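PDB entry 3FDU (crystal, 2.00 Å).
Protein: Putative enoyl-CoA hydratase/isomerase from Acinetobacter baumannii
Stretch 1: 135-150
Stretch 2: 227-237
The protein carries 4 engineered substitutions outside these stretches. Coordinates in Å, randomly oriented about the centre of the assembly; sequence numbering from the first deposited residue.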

ATOM      1  N   PRO A 135      14.746 -14.611   2.935  1.00 19.79           N
ATOM      2  CA  PRO A 135      14.897 -16.069   2.793  1.00 19.82           C
ATOM      3  C   PRO A 135      14.178 -16.887   3.846  1.00 19.66           C
ATOM      4  O   PRO A 135      14.318 -18.141   3.837  1.00 20.99           O
ATOM      5  N   PHE A 136      13.398 -16.239   4.728  1.00 18.84           N
ATOM      6  CA  PHE A 136      12.789 -16.954   5.876  1.00 19.79           C
ATOM      7  C   PHE A 136      12.020 -18.209   5.460  1.00 19.05           C
ATOM      8  O   PHE A 136      12.183 -19.274   6.057  1.00 20.23           O
ATOM      9  N   VAL A 137      11.156 -18.120   4.465  1.00 20.43           N
ATOM     10  CA  VAL A 137      10.417 -19.350   4.082  1.00 21.26           C
ATOM     11  C   VAL A 137      11.324 -20.521   3.673  1.00 23.04           C
ATOM     12  O   VAL A 137      11.081 -21.691   4.053  1.00 24.28           O
ATOM     13  N   SER A 138      12.361 -20.236   2.881  1.00 23.43           N
ATOM     14  CA  SER A 138      13.194 -21.334   2.378  1.00 24.37           C
ATOM     15  C   SER A 138      14.132 -21.839   3.461  1.00 24.56           C
ATOM     16  O   SER A 138      14.617 -22.975   3.380  1.00 25.84           O
ATOM     17  N   LEU A 139      14.350 -21.054   4.513  1.00 23.16           N
ATOM     18  CA  LEU A 139      15.102 -21.565   5.668  1.00 23.83           C
ATOM     19  C   LEU A 139      14.208 -22.403   6.606  1.00 23.28           C
ATOM     20  O   LEU A 139      14.712 -22.949   7.557  1.00 25.59           O
ATOM     21  N   GLY A 140      12.901 -22.508   6.359  1.00 22.74           N
ATOM     22  CA  GLY A 140      11.988 -23.171   7.352  1.00 22.85           C
ATOM     23  C   GLY A 140      11.516 -22.286   8.516  1.00 22.56           C
ATOM     24  O   GLY A 140      10.980 -22.773   9.525  1.00 21.88           O
ATOM     25  N   LEU A 141      11.702 -20.975   8.366  1.00 20.95           N
ATOM     26  CA  LEU A 141      11.257 -20.004   9.335  1.00 20.50           C
ATOM     27  C   LEU A 141       9.986 -19.250   8.902  1.00 20.29           C
ATOM     28  O   LEU A 141       9.090 -19.823   8.254  1.00 20.48           O
ATOM     29  N   SER A 142       9.856 -17.985   9.290  1.00 18.22           N
ATOM     30  CA  SER A 142       8.567 -17.287   9.116  1.00 19.34           C
ATOM     31  C   SER A 142       8.870 -15.810   9.251  1.00 19.29           C
ATOM     32  O   SER A 142      10.022 -15.441   9.476  1.00 20.64           O
ATOM     33  N   PRO A 143       7.863 -14.945   9.115  1.00 19.34           N
ATOM     34  CA  PRO A 143       8.255 -13.510   9.013  1.00 20.72           C
ATOM     35  C   PRO A 143       8.891 -12.935  10.290  1.00 22.40           C
ATOM     36  O   PRO A 143       8.610 -13.441  11.404  1.00 21.83           O
ATOM     37  N   GLU A 144       9.737 -11.893  10.163  1.00 22.99           N
ATOM     38  CA  GLU A 144      10.089 -11.076  11.341  1.00 25.03           C
ATOM     39  C   GLU A 144      10.103  -9.584  11.021  1.00 24.40           C
ATOM     40  O   GLU A 144       9.888  -9.194   9.877  1.00 24.84           O
ATOM     41  N   GLY A 145      10.323  -8.756  12.032  1.00 23.20           N
ATOM     42  CA  GLY A 145      10.312  -7.302  11.854  1.00 24.20           C
ATOM     43  C   GLY A 145       8.962  -6.682  11.531  1.00 25.38           C
ATOM     44  O   GLY A 145       8.878  -5.531  11.103  1.00 27.53           O
ATOM     45  N   GLY A 146       7.884  -7.438  11.713  1.00 24.47           N
ATOM     46  CA  GLY A 146       6.564  -6.909  11.460  1.00 23.88           C
ATOM     47  C   GLY A 146       6.219  -6.952   9.993  1.00 22.66           C
ATOM     48  O   GLY A 146       5.225  -6.367   9.583  1.00 22.85           O
ATOM     49  N   ALA A 147       7.032  -7.660   9.203  1.00 21.00           N
ATOM     50  CA  ALA A 147       6.904  -7.650   7.759  1.00 20.98           C
ATOM     51  C   ALA A 147       5.595  -8.259   7.284  1.00 20.93           C
ATOM     52  O   ALA A 147       5.068  -7.857   6.231  1.00 19.93           O
ATOM     53  N   SER A 148       5.051  -9.220   8.040  1.00 19.41           N
ATOM     54  CA  SER A 148       3.733  -9.751   7.665  1.00 20.60           C
ATOM     55  C   SER A 148       2.688  -8.651   7.555  1.00 19.76           C
ATOM     56  O   SER A 148       1.719  -8.812   6.824  1.00 21.65           O
ATOM     57  N   GLN A 149       2.878  -7.536   8.251  1.00 18.51           N
ATOM     58  CA  GLN A 149       1.960  -6.410   8.121  1.00 18.41           C
ATOM     59  C   GLN A 149       2.578  -5.193   7.432  1.00 18.48           C
ATOM     60  O   GLN A 149       1.948  -4.631   6.540  1.00 18.59           O
ATOM     61  N   LEU A 150       3.790  -4.803   7.835  1.00 18.41           N
ATOM     62  CA  LEU A 150       4.484  -3.648   7.231  1.00 18.58           C
ATOM     63  C   LEU A 150       4.837  -3.807   5.749  1.00 18.25           C
ATOM     64  O   LEU A 150       4.710  -2.837   4.978  1.00 17.85           O
ATOM     65  N   HIS A 227       4.451 -10.894  18.256  1.00 20.91           N
ATOM     66  CA  HIS A 227       3.644 -12.073  17.991  1.00 22.28           C
ATOM     67  C   HIS A 227       4.310 -12.865  16.838  1.00 23.12           C
ATOM     68  O   HIS A 227       4.309 -14.097  16.814  1.00 22.67           O
ATOM     69  N   GLU A 228       4.881 -12.147  15.880  1.00 21.82           N
ATOM     70  CA  GLU A 228       5.718 -12.818  14.866  1.00 20.97           C
ATOM     71  C   GLU A 228       6.855 -13.587  15.537  1.00 21.04           C
ATOM     72  O   GLU A 228       7.168 -14.729  15.138  1.00 22.14           O
ATOM     73  N   ALA A 229       7.493 -12.953  16.518  1.00 20.81           N
ATOM     74  CA  ALA A 229       8.656 -13.536  17.178  1.00 21.44           C
ATOM     75  C   ALA A 229       8.257 -14.866  17.812  1.00 20.73           C
ATOM     76  O   ALA A 229       9.012 -15.818  17.804  1.00 21.02           O
ATOM     77  N   GLU A 230       7.052 -14.948  18.341  1.00 22.10           N
ATOM     78  CA  GLU A 230       6.595 -16.209  18.958  1.00 21.96           C
ATOM     79  C   GLU A 230       6.489 -17.350  17.926  1.00 21.31           C
ATOM     80  O   GLU A 230       7.022 -18.477  18.111  1.00 19.84           O
ATOM     81  N   ILE A 231       5.852 -17.044  16.804  1.00 19.67           N
ATOM     82  CA  ILE A 231       5.768 -17.994  15.707  1.00 20.64           C
ATOM     83  C   ILE A 231       7.160 -18.369  15.136  1.00 19.54           C
ATOM     84  O   ILE A 231       7.420 -19.534  14.843  1.00 18.38           O
ATOM     85  N   PHE A 232       8.030 -17.378  15.010  1.00 18.30           N
ATOM     86  CA  PHE A 232       9.387 -17.554  14.499  1.00 20.09           C
ATOM     87  C   PHE A 232      10.164 -18.579  15.385  1.00 20.61           C
ATOM     88  O   PHE A 232      10.846 -19.478  14.876  1.00 19.79           O
ATOM     89  N   MET A 233      10.058 -18.438  16.707  1.00 19.78           N
ATOM     90  CA  MET A 233      10.738 -19.382  17.616  1.00 20.24           C
ATOM     91  C   MET A 233      10.203 -20.819  17.588  1.00 20.74           C
ATOM     92  O   MET A 233      10.990 -21.789  17.772  1.00 21.01           O
ATOM     93  N   GLN A 234       8.890 -20.967  17.358  1.00 21.53           N
ATOM     94  CA  GLN A 234       8.246 -22.272  17.060  1.00 21.58           C
ATOM     95  C   GLN A 234       8.907 -22.954  15.868  1.00 22.21           C
ATOM     96  O   GLN A 234       9.162 -24.160  15.885  1.00 21.61           O
ATOM     97  N   ARG A 235       9.147 -22.170  14.816  1.00 21.14           N
ATOM     98  CA  ARG A 235       9.901 -22.669  13.638  1.00 20.83           C
ATOM     99  C   ARG A 235      11.333 -22.936  13.937  1.00 20.02           C
ATOM    100  O   ARG A 235      11.838 -23.984  13.559  1.00 22.04           O
ATOM    101  N   VAL A 236      12.026 -22.020  14.624  1.00 19.66           N
ATOM    102  CA  VAL A 236      13.420 -22.299  15.034  1.00 19.93           C
ATOM    103  C   VAL A 236      13.586 -23.630  15.867  1.00 21.28           C
ATOM    104  O   VAL A 236      14.608 -24.362  15.746  1.00 20.45           O
ATOM    105  N   GLN A 237      12.619 -23.861  16.754  1.00 20.38           N
ATOM    106  CA  GLN A 237      12.587 -25.034  17.654  1.00 22.00           C
ATOM    107  C   GLN A 237      11.944 -26.268  17.056  1.00 21.97           C
ATOM    108  O   GLN A 237      11.809 -27.309  17.732  1.00 21.97           O
TER

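Packing of stretch 135-150, a loop that leads into a helix beginning at A147, against helix 227-236, a contact that buries 566 Å² over both sides and centres on E228, F232 and L141. E228 points toward the loop in an extended side chain (chi1 m, chi2 t) and delivers its carboxylate to the turn from E144 to A147 and the helix that begins there. OE1 of E228 accepts a hydrogen bond from the backbone N of G146, the N-cap residue, at 2.7 Å. OE2 of E228 takes two from S148, one from its backbone N at 2.9 Å and a very short one from its OG at 2.4 Å (chi1 p), so the acidic group satisfies amides freed at the helix start. Water 3 donates to OE1 of E228 at 2.9 Å and accepts a weak bond from N of G145, also 2.9 Å. One helical turn on, F232 (chi1 t) leaves its CA sideways, but its ring reaches back to the loop. L141 (m, t) lays CD2 over one face of that ring, while its CD1 lies 3.9 Å from CZ of F232; CD1 of F136 approaches CE1 of F232 at the edge, 4.4 Å away. The same L141 CD2 reaches CG2 of V236 at 3.5 Å, extending the apolar patch along the helix. S142 points toward the helix (chi1 p), its OG 3.3 Å from CA of F232 and 3.6 Å from CG2 of I231. OG of S142 donates to water 2 at 2.7 Å, and the water in turn donates to O of P143 (2.6 Å) and O of E228 (2.9 Å), bridging loop and helix. At the far end R235 packs CB 3.8 Å from CA of L141, and its NE makes a weak 3.4 Å hydrogen bond to O of G140.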

ATOM      1  CB  PRO A 135      16.412 -16.273   2.963  1.00 20.51           C
ATOM      2  CG  PRO A 135      16.823 -15.150   3.879  1.00 21.36           C
ATOM      3  CD  PRO A 135      15.917 -13.976   3.559  1.00 20.05           C
ATOM      4  CB  PHE A 136      11.866 -16.021   6.745  1.00 19.01           C
ATOM      5  CG  PHE A 136      12.543 -14.698   7.166  1.00 22.03           C
ATOM      6  CD1 PHE A 136      13.817 -14.686   7.717  1.00 26.77           C
ATOM      7  CD2 PHE A 136      11.880 -13.480   7.011  1.00 21.77           C
ATOM      8  CE1 PHE A 136      14.439 -13.459   8.082  1.00 25.54           C
ATOM      9  CE2 PHE A 136      12.480 -12.292   7.385  1.00 20.97           C
ATOM     10  CZ  PHE A 136      13.748 -12.285   7.903  1.00 21.66           C
ATOM     11  CB  VAL A 137       9.317 -19.067   3.030  1.00 21.50           C
ATOM     12  CG1 VAL A 137       8.770 -20.415   2.449  1.00 23.39           C
ATOM     13  CG2 VAL A 137       8.147 -18.274   3.724  1.00 21.98           C
ATOM     14  CB  SER A 138      13.969 -20.933   1.101  1.00 24.63           C
ATOM     15  OG  SER A 138      14.725 -19.775   1.391  1.00 27.21           O
ATOM     16  CB  LEU A 139      15.735 -20.415   6.476  1.00 23.60           C
ATOM     17  CG  LEU A 139      16.860 -19.645   5.776  1.00 25.21           C
ATOM     18  CD1 LEU A 139      17.184 -18.335   6.502  1.00 28.48           C
ATOM     19  CD2 LEU A 139      18.118 -20.564   5.691  1.00 28.89           C
ATOM     20  CB  LEU A 141      12.421 -19.054   9.634  1.00 19.42           C
ATOM     21  CG  LEU A 141      13.703 -19.773  10.122  1.00 23.33           C
ATOM     22  CD1 LEU A 141      15.048 -18.992  10.017  1.00 22.93           C
ATOM     23  CD2 LEU A 141      13.467 -20.211  11.613  1.00 22.77           C
ATOM     24  CB  SER A 142       7.511 -17.747  10.184  1.00 18.25           C
ATOM     25  OG  SER A 142       8.034 -17.533  11.495  1.00 20.81           O
ATOM     26  CB  PRO A 143       6.897 -12.814   8.782  1.00 20.16           C
ATOM     27  CG  PRO A 143       6.111 -13.892   7.949  1.00 19.73           C
ATOM     28  CD  PRO A 143       6.478 -15.192   8.663  1.00 18.02           C
ATOM     29  CB  GLU A 144      11.414 -11.510  12.023  1.00 27.89           C
ATOM     30  CG  GLU A 144      12.541 -11.943  11.089  1.00 31.39           C
ATOM     31  CD  GLU A 144      13.939 -11.559  11.619  1.00 39.38           C
ATOM     32  OE1 GLU A 144      14.409 -12.202  12.596  1.00 43.67           O
ATOM     33  OE2 GLU A 144      14.599 -10.671  11.019  1.00 36.05           O
ATOM     34  CB  ALA A 147       8.108  -8.400   7.108  1.00 20.43           C
ATOM     35  CB  SER A 148       3.226 -10.846   8.627  1.00 21.10           C
ATOM     36  OG  SER A 148       3.150 -10.330   9.952  1.00 22.28           O
ATOM     37  CB  GLN A 149       1.333  -6.003   9.502  1.00 18.06           C
ATOM     38  CG  GLN A 149       0.377  -7.074  10.031  1.00 20.92           C
ATOM     39  CD  GLN A 149      -0.280  -6.668  11.368  1.00 26.35           C
ATOM     40  OE1 GLN A 149      -0.440  -5.494  11.646  1.00 24.95           O
ATOM     41  NE2 GLN A 149      -0.636  -7.655  12.181  1.00 25.55           N
ATOM     42  CB  LEU A 150       5.751  -3.280   8.012  1.00 18.48           C
ATOM     43  CG  LEU A 150       5.530  -2.943   9.497  1.00 22.58           C
ATOM     44  CD1 LEU A 150       6.923  -2.694  10.108  1.00 22.76           C
ATOM     45  CD2 LEU A 150       4.637  -1.739   9.637  1.00 22.67           C
ATOM     46  CB  HIS A 227       2.209 -11.679  17.626  1.00 22.47           C
ATOM     47  CG  HIS A 227       1.431 -12.801  17.028  1.00 25.42           C
ATOM     48  ND1 HIS A 227       1.265 -14.014  17.677  1.00 27.01           N
ATOM     49  CD2 HIS A 227       0.838 -12.934  15.814  1.00 23.71           C
ATOM     50  CE1 HIS A 227       0.569 -14.830  16.908  1.00 26.00           C
ATOM     51  NE2 HIS A 227       0.296 -14.201  15.771  1.00 24.92           N
ATOM     52  CB  GLU A 228       6.335 -11.806  13.903  1.00 20.53           C
ATOM     53  CG  GLU A 228       5.376 -11.346  12.804  1.00 21.58           C
ATOM     54  CD  GLU A 228       6.078 -10.432  11.768  1.00 26.59           C
ATOM     55  OE1 GLU A 228       7.263 -10.080  12.011  1.00 25.76           O
ATOM     56  OE2 GLU A 228       5.440 -10.083  10.733  1.00 24.85           O
ATOM     57  CB  ALA A 229       9.229 -12.556  18.261  1.00 20.60           C
ATOM     58  CB  GLU A 230       5.259 -15.946  19.698  1.00 23.08           C
ATOM     59  CG  GLU A 230       4.632 -17.200  20.299  1.00 31.06           C
ATOM     60  CD  GLU A 230       3.479 -16.859  21.281  1.00 38.94           C
ATOM     61  OE1 GLU A 230       3.249 -17.696  22.171  1.00 47.01           O
ATOM     62  OE2 GLU A 230       2.832 -15.783  21.178  1.00 39.98           O
ATOM     63  CB  ILE A 231       4.811 -17.473  14.599  1.00 21.50           C
ATOM     64  CG1 ILE A 231       3.382 -17.436  15.200  1.00 24.72           C
ATOM     65  CG2 ILE A 231       4.961 -18.348  13.254  1.00 19.27           C
ATOM     66  CD1 ILE A 231       2.383 -16.712  14.345  1.00 29.64           C
ATOM     67  CB  PHE A 232      10.107 -16.186  14.494  1.00 20.38           C
ATOM     68  CG  PHE A 232      11.482 -16.204  13.834  1.00 22.24           C
ATOM     69  CD1 PHE A 232      11.637 -15.824  12.497  1.00 25.32           C
ATOM     70  CD2 PHE A 232      12.610 -16.543  14.555  1.00 22.46           C
ATOM     71  CE1 PHE A 232      12.944 -15.836  11.865  1.00 24.83           C
ATOM     72  CE2 PHE A 232      13.901 -16.563  13.937  1.00 27.19           C
ATOM     73  CZ  PHE A 232      14.062 -16.193  12.603  1.00 24.23           C
ATOM     74  CB  MET A 233      10.808 -18.804  19.049  1.00 19.41           C
ATOM     75  CG  MET A 233      11.840 -17.645  19.221  1.00 20.84           C
ATOM     76  SD  MET A 233      13.607 -17.989  18.835  1.00 12.93           S
ATOM     77  CE  MET A 233      13.870 -19.331  20.088  1.00 20.93           C
ATOM     78  CB  GLN A 234       6.751 -22.100  16.745  1.00 21.39           C
ATOM     79  CG  GLN A 234       5.907 -21.622  17.948  1.00 24.07           C
ATOM     80  CD  GLN A 234       4.436 -21.354  17.582  1.00 25.21           C
ATOM     81  OE1 GLN A 234       3.977 -21.624  16.461  1.00 28.76           O
ATOM     82  NE2 GLN A 234       3.703 -20.836  18.530  1.00 28.22           N
ATOM     83  CB  ARG A 235       9.820 -21.675  12.452  1.00 20.18           C
ATOM     84  CG  ARG A 235       8.454 -21.096  12.242  1.00 22.08           C
ATOM     85  CD  ARG A 235       7.581 -21.833  11.277  1.00 29.11           C
ATOM     86  NE  ARG A 235       7.999 -23.193  11.057  1.00 32.84           N
ATOM     87  CZ  ARG A 235       7.488 -24.239  11.700  1.00 34.64           C
ATOM     88  NH1 ARG A 235       6.530 -24.056  12.606  1.00 33.03           N
ATOM     89  NH2 ARG A 235       7.922 -25.460  11.410  1.00 32.39           N
ATOM     90  CB  VAL A 236      13.972 -21.150  15.871  1.00 19.03           C
ATOM     91  CG1 VAL A 236      15.231 -21.584  16.677  1.00 21.53           C
ATOM     92  CG2 VAL A 236      14.177 -19.831  14.989  1.00 20.59           C
ATOM     93  CB  GLN A 237      11.817 -24.658  18.958  1.00 20.04           C
ATOM     94  CG  GLN A 237      12.673 -23.724  19.772  1.00 20.75           C
ATOM     95  CD  GLN A 237      12.061 -23.347  21.076  1.00 23.16           C
ATOM     96  OE1 GLN A 237      11.781 -22.172  21.300  1.00 22.78           O
ATOM     97  NE2 GLN A 237      11.818 -24.341  21.958  1.00 23.39           N
TER
HETATM   98  O   HOH W   1       8.504 -24.880   8.372  1.00 29.85           O
HETATM   99  O   HOH W   2       6.892 -15.207  12.255  1.00 18.01           O
HETATM  100  O   HOH W   3       8.993  -9.877  14.322  1.00 25.14           O